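Local coordinates for protein 6-phospho-beta-d glycosidase (Streptococcus pyogenes, PDB 5FOO) that probably hydrolyses 6-phospho-beta-glucosides, as a family 1 glycoside hydrolase, and binds the probe 6-phosphocyclophellitol in its active-site pocket, at residues V169-Y174 against L246-L251; S60-L65 against N71-S76; D348-M353 against A406-F411. The protein carries 1 engineered substitution. All blocks are in the same frame, centred on the assembly; numbering follows the deposited sequence.

Contact 1 of 3, residues V169-Y174 against L246-L251; sequences VVEGSY and LWNNDL
Trp247 has its CG trans to the backbone N (chi1 176°), which throws the indole out from helix 235-258, and the chain of Glu171, stretched beyond CG, brings a carboxylate to the edge of that ring. Trp247 NE1 donates to Glu171 OE2 over 3.1 Å in a bent bond, with an N-H...O angle of 149°. The oxygen lies in the indole plane, whereas the N-H comes in on the anti side of the carboxylate and 22° out of its plane. In this beta/alpha barrel, helix 166-174 is a short helix directly after Asn164 and Glu165, which line the ligand pocket, and helix 235-258 is the long helix between the fifth and sixth barrel strands. Asn248 OD1 sits 3.1 Å from Glu171 OE2, two acceptors with no bond between them. The amide is held in this orientation by Asn248 ND2, which is bonded to Ala244 O and Tyr323 OH. The close amide oxygen may raise the carboxylate's proton affinity, which the bond from Trp247 would partly offset. From the residue before Glu171, Val170 CG1 approaches Trp247 CZ2 obliquely at 4.0 Å, while Trp317 meets the indole edge-to-face.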
ATOM      1  N   VAL A 169       4.301   6.121  -5.130  1.00 28.23           N
ATOM      2  CA  VAL A 169       5.094   5.942  -6.346  1.00 26.07           C
ATOM      3  C   VAL A 169       5.415   7.310  -7.023  1.00 25.56           C
ATOM      4  O   VAL A 169       6.547   7.522  -7.489  1.00 25.95           O
ATOM      5  CB  VAL A 169       4.337   5.061  -7.346  1.00 26.45           C
ATOM      6  CG1 VAL A 169       5.020   5.030  -8.701  1.00 30.25           C
ATOM      7  CG2 VAL A 169       4.257   3.639  -6.820  1.00 25.07           C
ATOM      8  N   VAL A 170       4.407   8.166  -7.138  1.00 23.99           N
ATOM      9  CA  VAL A 170       4.554   9.451  -7.722  1.00 25.73           C
ATOM     10  C   VAL A 170       5.630  10.226  -6.925  1.00 30.57           C
ATOM     11  O   VAL A 170       6.523  10.782  -7.525  1.00 27.64           O
ATOM     12  CB  VAL A 170       3.270  10.231  -7.590  1.00 27.65           C
ATOM     13  CG1 VAL A 170       3.465  11.722  -7.919  1.00 27.91           C
ATOM     14  CG2 VAL A 170       2.172   9.655  -8.459  1.00 27.02           C
ATOM     15  N   GLU A 171       5.513  10.251  -5.590  1.00 27.71           N
ATOM     16  CA  GLU A 171       6.418  10.984  -4.743  1.00 29.66           C
ATOM     17  C   GLU A 171       7.792  10.373  -4.709  1.00 33.32           C
ATOM     18  O   GLU A 171       8.785  11.081  -5.000  1.00 26.52           O
ATOM     19  CB  GLU A 171       5.838  11.229  -3.332  1.00 34.38           C
ATOM     20  CG  GLU A 171       4.735  12.298  -3.481  1.00 39.41           C
ATOM     21  CD  GLU A 171       4.063  12.798  -2.185  0.70 49.10           C
ATOM     22  OE1 GLU A 171       4.325  12.124  -1.137  1.00 46.96           O
ATOM     23  OE2 GLU A 171       3.280  13.866  -2.256  1.00 39.36           O
ATOM     24  N   GLY A 172       7.848   9.060  -4.472  1.00 29.42           N
ATOM     25  CA  GLY A 172       9.104   8.304  -4.444  1.00 27.88           C
ATOM     26  C   GLY A 172       9.961   8.426  -5.687  1.00 30.36           C
ATOM     27  O   GLY A 172      11.199   8.714  -5.573  1.00 33.98           O
ATOM     28  N   SER A 173       9.351   8.209  -6.850  1.00 26.17           N
ATOM     29  CA  SER A 173      10.056   8.195  -8.102  1.00 28.79           C
ATOM     30  C   SER A 173      10.320   9.616  -8.656  1.00 31.98           C
ATOM     31  O   SER A 173      11.349   9.863  -9.318  1.00 29.56           O
ATOM     32  CB  SER A 173       9.317   7.304  -9.154  1.00 30.19           C
ATOM     33  OG  SER A 173       9.607   5.894  -8.976  1.00 30.24           O
ATOM     34  N   TYR A 174       9.414  10.549  -8.405  1.00 29.04           N
ATOM     35  CA  TYR A 174       9.460  11.811  -9.138  1.00 29.39           C
ATOM     36  C   TYR A 174       9.522  13.114  -8.311  1.00 30.31           C
ATOM     37  O   TYR A 174       9.595  14.144  -8.903  1.00 26.62           O
ATOM     38  CB  TYR A 174       8.327  11.852 -10.163  1.00 27.61           C
ATOM     39  CG  TYR A 174       8.460  10.779 -11.268  1.00 28.99           C
ATOM     40  CD1 TYR A 174       9.276  10.991 -12.350  1.00 28.21           C
ATOM     41  CD2 TYR A 174       7.789   9.519 -11.180  1.00 26.68           C
ATOM     42  CE1 TYR A 174       9.440  10.039 -13.353  1.00 31.54           C
ATOM     43  CE2 TYR A 174       7.919   8.553 -12.199  1.00 28.46           C
ATOM     44  CZ  TYR A 174       8.742   8.808 -13.292  1.00 29.04           C
ATOM     45  OH  TYR A 174       8.938   7.885 -14.295  1.00 25.94           O
ATOM     46  N   LEU A 246      -5.962  18.127  -0.980  1.00 28.14           N
ATOM     47  CA  LEU A 246      -6.315  18.030  -2.401  1.00 30.47           C
ATOM     48  C   LEU A 246      -5.396  17.111  -3.193  1.00 29.44           C
ATOM     49  O   LEU A 246      -5.878  16.322  -4.020  1.00 29.43           O
ATOM     50  CB  LEU A 246      -6.322  19.371  -3.127  1.00 31.41           C
ATOM     51  CG  LEU A 246      -7.461  20.337  -2.961  1.00 36.30           C
ATOM     52  CD1 LEU A 246      -7.090  21.604  -3.724  1.00 37.13           C
ATOM     53  CD2 LEU A 246      -8.734  19.743  -3.530  1.00 38.36           C
ATOM     54  N   TRP A 247      -4.083  17.296  -2.990  1.00 28.23           N
ATOM     55  CA  TRP A 247      -3.049  16.526  -3.625  1.00 28.39           C
ATOM     56  C   TRP A 247      -2.908  15.123  -3.016  1.00 28.34           C
ATOM     57  O   TRP A 247      -3.003  14.150  -3.737  1.00 28.97           O
ATOM     58  CB  TRP A 247      -1.677  17.280  -3.597  1.00 27.11           C
ATOM     59  CG  TRP A 247      -0.557  16.488  -4.144  1.00 23.60           C
ATOM     60  CD1 TRP A 247       0.383  15.827  -3.404  1.00 23.99           C
ATOM     61  CD2 TRP A 247      -0.200  16.273  -5.524  1.00 24.26           C
ATOM     62  NE1 TRP A 247       1.248  15.178  -4.215  1.00 25.28           N
ATOM     63  CE2 TRP A 247       0.898  15.413  -5.529  1.00 24.94           C
ATOM     64  CE3 TRP A 247      -0.730  16.681  -6.750  1.00 25.04           C
ATOM     65  CZ2 TRP A 247       1.494  14.997  -6.683  1.00 24.26           C
ATOM     66  CZ3 TRP A 247      -0.131  16.271  -7.890  1.00 24.72           C
ATOM     67  CH2 TRP A 247       0.965  15.423  -7.862  1.00 24.39           C
ATOM     68  N   ASN A 248      -2.611  15.033  -1.731  1.00 30.31           N
ATOM     69  CA  ASN A 248      -2.216  13.747  -1.137  1.00 32.88           C
ATOM     70  C   ASN A 248      -3.387  12.756  -0.981  1.00 29.26           C
ATOM     71  O   ASN A 248      -3.155  11.564  -0.925  1.00 32.63           O
ATOM     72  CB  ASN A 248      -1.485  13.908   0.214  1.00 32.00           C
ATOM     73  CG  ASN A 248      -0.168  14.651   0.064  1.00 37.39           C
ATOM     74  OD1 ASN A 248       0.824  14.088  -0.405  1.00 36.73           O
ATOM     75  ND2 ASN A 248      -0.176  15.955   0.372  1.00 37.79           N
ATOM     76  N   ASN A 249      -4.607  13.269  -0.884  1.00 27.29           N
ATOM     77  CA  ASN A 249      -5.793  12.445  -0.666  1.00 31.17           C
ATOM     78  C   ASN A 249      -6.773  12.508  -1.842  1.00 31.25           C
ATOM     79  O   ASN A 249      -7.071  11.458  -2.444  1.00 26.59           O
ATOM     80  CB  ASN A 249      -6.467  12.799   0.657  1.00 30.70           C
ATOM     81  CG  ASN A 249      -5.545  12.521   1.839  1.00 34.83           C
ATOM     82  OD1 ASN A 249      -4.577  11.780   1.708  1.00 42.78           O
ATOM     83  ND2 ASN A 249      -5.842  13.070   2.958  1.00 31.78           N
ATOM     84  N   ASP A 250      -7.239  13.714  -2.171  1.00 29.70           N
ATOM     85  CA  ASP A 250      -8.359  13.864  -3.094  1.00 27.34           C
ATOM     86  C   ASP A 250      -8.123  13.388  -4.498  1.00 29.42           C
ATOM     87  O   ASP A 250      -9.047  12.816  -5.094  1.00 26.80           O
ATOM     88  CB  ASP A 250      -8.852  15.268  -3.146  1.00 29.19           C
ATOM     89  CG  ASP A 250      -9.416  15.743  -1.856  1.00 34.06           C
ATOM     90  OD1 ASP A 250      -9.328  15.058  -0.804  1.00 39.47           O
ATOM     91  OD2 ASP A 250      -9.900  16.861  -1.881  1.00 46.10           O
ATOM     92  N   LEU A 251      -6.918  13.606  -5.044  1.00 29.22           N
ATOM     93  CA  LEU A 251      -6.630  13.264  -6.445  1.00 28.78           C
ATOM     94  C   LEU A 251      -7.052  11.784  -6.656  1.00 29.21           C
ATOM     95  O   LEU A 251      -7.897  11.476  -7.463  1.00 28.74           O
ATOM     96  CB  LEU A 251      -5.135  13.458  -6.753  1.00 27.21           C
ATOM     97  CG  LEU A 251      -4.694  13.399  -8.216  1.00 27.89           C
ATOM     98  CD1 LEU A 251      -3.210  13.786  -8.384  1.00 27.25           C
ATOM     99  CD2 LEU A 251      -4.880  12.023  -8.815  1.00 30.65           C
TER

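Contact 2 of 3, residues S60-L65 against N71-S76; sequences SDLTLL and NSYRTS
Asp61 OD2 is gripped by a water and by Arg444: it accepts a hydrogen bond from the water at 2.8 Å and forms a salt bridge with Arg444 NH2. The same water lies 3.0 Å from Tyr73 OH and so bridges the helix to the strand. Helix 54-67 packs on the outside of the beta/alpha barrel between its first and second strands, and it leads through a short turn into the second barrel strand, 72-76, completing a beta-alpha-beta crossover from strand 9-13. Tyr73 is the strand residue that faces this helix, its ring carried outward by a trans chi1 of 179°. Leu62 lays one methyl over a face of the ring: Leu62 CD2 is 3.9 Å from the centroid of the Tyr73 ring and 15° off its normal, a CH-pi contact. The methyl is displaced toward the CG side, its nearest ring atom. Leu65, one turn later, brings Leu65 CD1 to 3.7 Å from Tyr73 CD1, and this methyl meets the ring obliquely. Both methyls lie on the same side of the ring plane, while the hydroxyl reaches the water held by Asp61. Leu62 also packs on Ala105 and Cys106 of helix 93-108. Strand neighbours of Tyr73 turn the other way, Arg74 NH2 bonding to Ser365 O. At the start of the strand, Ser72 OG donates to Asn71 OD1 over 2.9 Å, with a C=O...O angle of 166°.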
ATOM      1  N   SER A  60       4.112 -23.058   4.267  1.00 32.78           N
ATOM      2  CA  SER A  60       4.291 -23.171   5.742  1.00 32.54           C
ATOM      3  C   SER A  60       3.938 -21.878   6.475  1.00 30.03           C
ATOM      4  O   SER A  60       3.325 -21.938   7.554  1.00 32.31           O
ATOM      5  CB  SER A  60       5.697 -23.624   6.122  1.00 33.07           C
ATOM      6  OG  SER A  60       6.627 -22.717   5.596  1.00 35.06           O
ATOM      7  N   ASP A  61       4.222 -20.713   5.873  1.00 28.50           N
ATOM      8  CA  ASP A  61       3.776 -19.402   6.420  1.00 27.30           C
ATOM      9  C   ASP A  61       2.251 -19.330   6.564  1.00 29.35           C
ATOM     10  O   ASP A  61       1.706 -18.887   7.615  1.00 30.82           O
ATOM     11  CB  ASP A  61       4.201 -18.246   5.487  1.00 32.96           C
ATOM     12  CG  ASP A  61       5.708 -17.858   5.604  1.00 37.51           C
ATOM     13  OD1 ASP A  61       6.447 -18.492   6.423  1.00 34.76           O
ATOM     14  OD2 ASP A  61       6.142 -16.902   4.877  1.00 38.08           O
ATOM     15  N   LEU A  62       1.523 -19.722   5.512  1.00 27.58           N
ATOM     16  CA  LEU A  62       0.035 -19.597   5.612  1.00 28.84           C
ATOM     17  C   LEU A  62      -0.550 -20.592   6.642  1.00 29.09           C
ATOM     18  O   LEU A  62      -1.447 -20.267   7.387  1.00 29.36           O
ATOM     19  CB  LEU A  62      -0.628 -19.763   4.254  1.00 28.53           C
ATOM     20  CG  LEU A  62      -0.292 -18.576   3.323  1.00 27.96           C
ATOM     21  CD1 LEU A  62      -0.609 -19.004   1.925  1.00 29.33           C
ATOM     22  CD2 LEU A  62      -1.082 -17.326   3.691  1.00 29.55           C
ATOM     23  N   THR A  63       0.058 -21.756   6.737  1.00 30.48           N
ATOM     24  CA  THR A  63      -0.284 -22.690   7.779  1.00 32.36           C
ATOM     25  C   THR A  63      -0.077 -22.034   9.162  1.00 30.44           C
ATOM     26  O   THR A  63      -0.985 -22.064   9.998  1.00 26.96           O
ATOM     27  CB  THR A  63       0.485 -24.028   7.599  1.00 34.16           C
ATOM     28  OG1 THR A  63       0.081 -24.615   6.374  1.00 34.30           O
ATOM     29  CG2 THR A  63       0.187 -25.010   8.715  1.00 34.59           C
ATOM     30  N   LEU A  64       1.059 -21.381   9.375  1.00 29.66           N
ATOM     31  CA  LEU A  64       1.276 -20.663  10.636  1.00 27.31           C
ATOM     32  C   LEU A  64       0.310 -19.559  10.877  1.00 28.31           C
ATOM     33  O   LEU A  64      -0.209 -19.412  11.989  1.00 29.22           O
ATOM     34  CB  LEU A  64       2.678 -20.097  10.668  1.00 28.28           C
ATOM     35  CG  LEU A  64       3.092 -19.389  11.983  1.00 29.62           C
ATOM     36  CD1 LEU A  64       3.263 -20.337  13.190  1.00 28.92           C
ATOM     37  CD2 LEU A  64       4.376 -18.657  11.677  1.00 33.78           C
ATOM     38  N   LEU A  65       0.074 -18.727   9.858  1.00 29.47           N
ATOM     39  CA  LEU A  65      -0.878 -17.619  10.011  1.00 26.48           C
ATOM     40  C   LEU A  65      -2.323 -18.129  10.282  1.00 27.23           C
ATOM     41  O   LEU A  65      -3.044 -17.540  11.079  1.00 24.91           O
ATOM     42  CB  LEU A  65      -0.845 -16.729   8.750  1.00 27.68           C
ATOM     43  CG  LEU A  65       0.510 -16.018   8.548  1.00 29.92           C
ATOM     44  CD1 LEU A  65       0.454 -15.003   7.446  1.00 30.78           C
ATOM     45  CD2 LEU A  65       1.003 -15.307   9.814  1.00 29.09           C
ATOM     46  N   ASN A  71      -7.868 -14.864   9.032  1.00 25.70           N
ATOM     47  CA  ASN A  71      -8.829 -15.356   8.006  1.00 25.02           C
ATOM     48  C   ASN A  71      -8.662 -14.787   6.596  1.00 26.35           C
ATOM     49  O   ASN A  71      -9.409 -15.156   5.669  1.00 23.47           O
ATOM     50  CB  ASN A  71     -10.256 -15.115   8.493  1.00 27.22           C
ATOM     51  CG  ASN A  71     -10.571 -13.641   8.611  1.00 33.11           C
ATOM     52  OD1 ASN A  71     -10.025 -12.798   7.864  1.00 27.19           O
ATOM     53  ND2 ASN A  71     -11.506 -13.315   9.497  1.00 33.66           N
ATOM     54  N   SER A  72      -7.639 -13.945   6.417  1.00 24.85           N
ATOM     55  CA  SER A  72      -7.383 -13.249   5.192  1.00 23.65           C
ATOM     56  C   SER A  72      -5.869 -12.879   5.141  1.00 25.46           C
ATOM     57  O   SER A  72      -5.207 -12.890   6.173  1.00 26.43           O
ATOM     58  CB  SER A  72      -8.266 -12.032   5.094  1.00 23.41           C
ATOM     59  OG  SER A  72      -8.185 -11.247   6.255  1.00 27.33           O
ATOM     60  N   TYR A  73      -5.329 -12.704   3.931  1.00 25.99           N
ATOM     61  CA  TYR A  73      -3.895 -12.424   3.695  1.00 25.24           C
ATOM     62  C   TYR A  73      -3.806 -11.603   2.409  1.00 26.79           C
ATOM     63  O   TYR A  73      -4.253 -12.073   1.372  1.00 26.96           O
ATOM     64  CB  TYR A  73      -3.113 -13.721   3.515  1.00 23.62           C
ATOM     65  CG  TYR A  73      -1.611 -13.655   3.237  1.00 24.60           C
ATOM     66  CD1 TYR A  73      -0.683 -13.436   4.254  1.00 26.24           C
ATOM     67  CD2 TYR A  73      -1.104 -13.840   1.949  1.00 24.31           C
ATOM     68  CE1 TYR A  73       0.721 -13.457   3.995  1.00 25.83           C
ATOM     69  CE2 TYR A  73       0.258 -13.838   1.685  1.00 25.61           C
ATOM     70  CZ  TYR A  73       1.182 -13.641   2.710  1.00 25.27           C
ATOM     71  OH  TYR A  73       2.551 -13.653   2.404  1.00 25.21           O
ATOM     72  N   ARG A  74      -3.202 -10.405   2.493  1.00 25.92           N
ATOM     73  CA  ARG A  74      -2.936  -9.573   1.310  1.00 26.50           C
ATOM     74  C   ARG A  74      -1.470  -9.599   0.940  1.00 27.04           C
ATOM     75  O   ARG A  74      -0.596  -9.342   1.773  1.00 25.29           O
ATOM     76  CB  ARG A  74      -3.410  -8.145   1.525  1.00 26.35           C
ATOM     77  CG  ARG A  74      -3.417  -7.296   0.244  1.00 26.79           C
ATOM     78  CD  ARG A  74      -2.283  -6.278   0.160  1.00 23.79           C
ATOM     79  NE  ARG A  74      -2.354  -5.239   1.193  1.00 25.98           N
ATOM     80  CZ  ARG A  74      -1.586  -4.125   1.197  1.00 26.62           C
ATOM     81  NH1 ARG A  74      -0.679  -3.876   0.227  1.00 26.61           N
ATOM     82  NH2 ARG A  74      -1.753  -3.215   2.130  1.00 27.31           N
ATOM     83  N   THR A  75      -1.215 -10.003  -0.289  1.00 25.72           N
ATOM     84  CA  THR A  75       0.077  -9.833  -0.902  1.00 26.24           C
ATOM     85  C   THR A  75      -0.071  -9.254  -2.336  1.00 24.84           C
ATOM     86  O   THR A  75      -1.119  -8.819  -2.731  1.00 25.06           O
ATOM     87  CB  THR A  75       0.881 -11.162  -0.879  1.00 25.54           C
ATOM     88  OG1 THR A  75       2.279 -10.904  -1.131  1.00 25.81           O
ATOM     89  CG2 THR A  75       0.355 -12.180  -1.872  1.00 25.99           C
ATOM     90  N   SER A  76       1.007  -9.217  -3.094  1.00 23.82           N
ATOM     91  CA  SER A  76       0.948  -8.736  -4.442  1.00 24.06           C
ATOM     92  C   SER A  76       1.549  -9.744  -5.373  1.00 24.97           C
ATOM     93  O   SER A  76       2.382 -10.567  -4.987  1.00 24.34           O
ATOM     94  CB  SER A  76       1.622  -7.363  -4.583  1.00 26.17           C
ATOM     95  OG  SER A  76       3.043  -7.448  -4.529  1.00 24.04           O
TER
HETATM   96  O   HOH W   1       4.765 -14.551   4.170  1.00 35.88           O

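Contact 3 of 3, residues D348-M353 against A406-F411; sequences DIAIKM and AGSNCF
A single hydrogen bond joins Ala350 to Ser408: Ser408 OG donates to Ala350 O at 2.8 Å. It reaches the carbonyl well off its axis, at a C=O...O angle of 114° and 33° out of the carbonyl plane, so it approaches this helix carbonyl from the flank. The trans chi1 of Ser408 (-164°) turns the hydroxyl to the helix, and Trp362 NE1 bonds to Ser408 OG as well, giving the buried hydroxyl two partners. Van der Waals contacts flank the bond. Ala350 CB lies 3.7 Å from Ser408 CB, and Met353 CB borders the hydroxyl at 4.0 Å from Ser408 OG. Beyond the serine, Ile351 leaves the helix away from its partner but its tip bends back, placing Ile351 CD1 4.0 Å from Ala406 CB. Backbone features shape the incoming loop: Gly407, with positive phi, ends helix 387-405 in a Schellman motif, and Asn409 centres an inverse gamma turn. Asn359 steadies this passage through bonds to Gly407 O and Asn409 N, and Arg354 NH1 donates to Ala406 O. The arrangement belongs to the outer layer of the family 1 beta/alpha barrel: helix 344-356 leans on the loop that leads into the eighth strand, 410-416, with Trp362 of the seventh strand wedged beside both.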
ATOM      1  N   ASP A 348     -10.945   9.594  12.388  1.00 27.94           N
ATOM      2  CA  ASP A 348     -11.140  10.658  11.379  1.00 27.85           C
ATOM      3  C   ASP A 348     -11.252  10.133   9.952  1.00 24.58           C
ATOM      4  O   ASP A 348     -12.065  10.635   9.194  1.00 23.78           O
ATOM      5  CB  ASP A 348     -10.060  11.758  11.437  1.00 31.21           C
ATOM      6  CG  ASP A 348     -10.082  12.542  12.779  1.00 35.96           C
ATOM      7  OD1 ASP A 348     -11.121  12.632  13.448  1.00 40.27           O
ATOM      8  OD2 ASP A 348      -9.031  13.042  13.189  1.00 39.32           O
ATOM      9  N   ILE A 349     -10.422   9.159   9.593  1.00 25.13           N
ATOM     10  CA  ILE A 349     -10.522   8.501   8.287  1.00 26.65           C
ATOM     11  C   ILE A 349     -11.927   7.820   8.134  1.00 28.41           C
ATOM     12  O   ILE A 349     -12.568   7.879   7.084  1.00 26.83           O
ATOM     13  CB  ILE A 349      -9.395   7.474   8.165  1.00 24.86           C
ATOM     14  CG1 ILE A 349      -8.026   8.215   7.952  1.00 27.76           C
ATOM     15  CG2 ILE A 349      -9.612   6.516   7.042  1.00 26.91           C
ATOM     16  CD1 ILE A 349      -6.822   7.293   8.098  1.00 25.27           C
ATOM     17  N   ALA A 350     -12.366   7.180   9.199  1.00 27.77           N
ATOM     18  CA  ALA A 350     -13.630   6.434   9.167  1.00 30.13           C
ATOM     19  C   ALA A 350     -14.803   7.375   8.942  1.00 28.73           C
ATOM     20  O   ALA A 350     -15.670   7.075   8.120  1.00 30.16           O
ATOM     21  CB  ALA A 350     -13.792   5.610  10.444  1.00 27.16           C
ATOM     22  N   ILE A 351     -14.758   8.536   9.597  1.00 29.17           N
ATOM     23  CA  ILE A 351     -15.790   9.564   9.466  1.00 30.26           C
ATOM     24  C   ILE A 351     -15.767  10.183   8.070  1.00 35.68           C
ATOM     25  O   ILE A 351     -16.831  10.531   7.484  1.00 32.12           O
ATOM     26  CB  ILE A 351     -15.619  10.613  10.593  1.00 34.32           C
ATOM     27  CG1 ILE A 351     -15.837   9.971  11.983  1.00 34.07           C
ATOM     28  CG2 ILE A 351     -16.522  11.844  10.433  1.00 33.31           C
ATOM     29  CD1 ILE A 351     -17.183   9.326  12.157  1.00 35.28           C
ATOM     30  N   LYS A 352     -14.566  10.328   7.510  1.00 33.58           N
ATOM     31  CA  LYS A 352     -14.429  10.890   6.169  1.00 33.87           C
ATOM     32  C   LYS A 352     -15.072   9.956   5.164  1.00 30.76           C
ATOM     33  O   LYS A 352     -15.688  10.407   4.249  1.00 28.21           O
ATOM     34  CB  LYS A 352     -12.918  11.024   5.827  1.00 38.82           C
ATOM     35  CG  LYS A 352     -12.593  11.856   4.618  1.00 43.95           C
ATOM     36  CD  LYS A 352     -12.483  13.336   4.964  1.00 48.82           C
ATOM     37  CE  LYS A 352     -12.425  14.170   3.680  1.00 53.59           C
ATOM     38  NZ  LYS A 352     -12.461  15.620   3.984  1.00 57.28           N
ATOM     39  N   MET A 353     -14.830   8.652   5.298  1.00 30.88           N
ATOM     40  CA  MET A 353     -15.426   7.640   4.395  1.00 30.23           C
ATOM     41  C   MET A 353     -16.951   7.709   4.477  1.00 31.42           C
ATOM     42  O   MET A 353     -17.661   7.742   3.445  1.00 28.24           O
ATOM     43  CB  MET A 353     -14.941   6.238   4.740  1.00 28.70           C
ATOM     44  CG  MET A 353     -13.540   5.943   4.243  1.00 28.25           C
ATOM     45  SD  MET A 353     -13.414   6.123   2.453  1.00 31.29           S
ATOM     46  CE  MET A 353     -14.592   4.989   1.783  1.00 32.16           C
ATOM     47  N   ALA A 406     -19.913   4.426  14.817  1.00 34.80           N
ATOM     48  CA  ALA A 406     -20.458   5.679  14.332  1.00 34.22           C
ATOM     49  C   ALA A 406     -21.031   5.532  12.952  1.00 31.54           C
ATOM     50  O   ALA A 406     -21.478   6.506  12.368  1.00 32.64           O
ATOM     51  CB  ALA A 406     -19.365   6.767  14.381  1.00 36.04           C
ATOM     52  N   GLY A 407     -20.985   4.339  12.365  1.00 30.98           N
ATOM     53  CA  GLY A 407     -21.625   4.141  11.070  1.00 28.82           C
ATOM     54  C   GLY A 407     -20.663   3.952   9.888  1.00 32.48           C
ATOM     55  O   GLY A 407     -21.150   3.672   8.783  1.00 29.24           O
ATOM     56  N   SER A 408     -19.325   4.057  10.086  1.00 28.76           N
ATOM     57  CA  SER A 408     -18.432   3.842   8.946  1.00 28.99           C
ATOM     58  C   SER A 408     -18.462   2.387   8.451  1.00 27.24           C
ATOM     59  O   SER A 408     -18.317   1.432   9.231  1.00 27.65           O
ATOM     60  CB  SER A 408     -16.976   4.246   9.246  1.00 29.81           C
ATOM     61  OG  SER A 408     -16.257   4.359   8.022  1.00 30.05           O
ATOM     62  N   ASN A 409     -18.520   2.225   7.148  1.00 25.69           N
ATOM     63  CA  ASN A 409     -18.622   0.923   6.537  1.00 26.96           C
ATOM     64  C   ASN A 409     -17.246   0.245   6.329  1.00 28.53           C
ATOM     65  O   ASN A 409     -16.817  -0.046   5.208  1.00 27.86           O
ATOM     66  CB  ASN A 409     -19.370   1.158   5.240  1.00 27.44           C
ATOM     67  CG  ASN A 409     -19.828  -0.102   4.537  1.00 30.34           C
ATOM     68  OD1 ASN A 409     -19.874  -1.153   5.075  1.00 30.69           O
ATOM     69  ND2 ASN A 409     -20.149   0.045   3.283  1.00 31.69           N
ATOM     70  N   CYS A 410     -16.599  -0.073   7.433  1.00 28.68           N
ATOM     71  CA  CYS A 410     -15.325  -0.805   7.462  1.00 26.50           C
ATOM     72  C   CYS A 410     -15.507  -2.326   7.652  1.00 28.35           C
ATOM     73  O   CYS A 410     -16.190  -2.768   8.559  1.00 27.08           O
ATOM     74  CB  CYS A 410     -14.486  -0.246   8.619  1.00 28.64           C
ATOM     75  SG  CYS A 410     -12.888  -1.029   8.712  1.00 31.40           S
ATOM     76  N   PHE A 411     -14.884  -3.135   6.826  1.00 28.26           N
ATOM     77  CA  PHE A 411     -15.149  -4.577   6.844  1.00 27.93           C
ATOM     78  C   PHE A 411     -13.898  -5.346   7.205  1.00 28.50           C
ATOM     79  O   PHE A 411     -13.917  -6.577   7.164  1.00 29.00           O
ATOM     80  CB  PHE A 411     -15.726  -5.046   5.488  1.00 27.05           C
ATOM     81  CG  PHE A 411     -14.796  -4.820   4.317  1.00 26.72           C
ATOM     82  CD1 PHE A 411     -13.754  -5.715   4.043  1.00 25.53           C
ATOM     83  CD2 PHE A 411     -14.929  -3.686   3.509  1.00 27.53           C
ATOM     84  CE1 PHE A 411     -12.880  -5.519   2.966  1.00 25.62           C
ATOM     85  CE2 PHE A 411     -14.096  -3.509   2.398  1.00 26.91           C
ATOM     86  CZ  PHE A 411     -13.060  -4.424   2.138  1.00 28.25           C
TER

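How the contacts relate
All three contacts lie in one beta/alpha barrel, and none touches another. Contacts 1 and 2 sit on opposite sides of the chain's centre, their centres 30 Å apart. Contact 3 is about 23 Å from contact 1 and 26 Å from contact 2 between centres, with nearest atoms about 6 and 7 Å apart respectively. Contacts 2 and 3 share the barrel sheet, through its second and eighth strands, which are separated there by strand 9-13. The bound 6-phosphocyclophellitol is about 11 Å from the Glu171 side chain of contact 1 and about 13 Å from Tyr73 of contact 2; the strand entered at contact 3 ends at Trp416, a pocket residue.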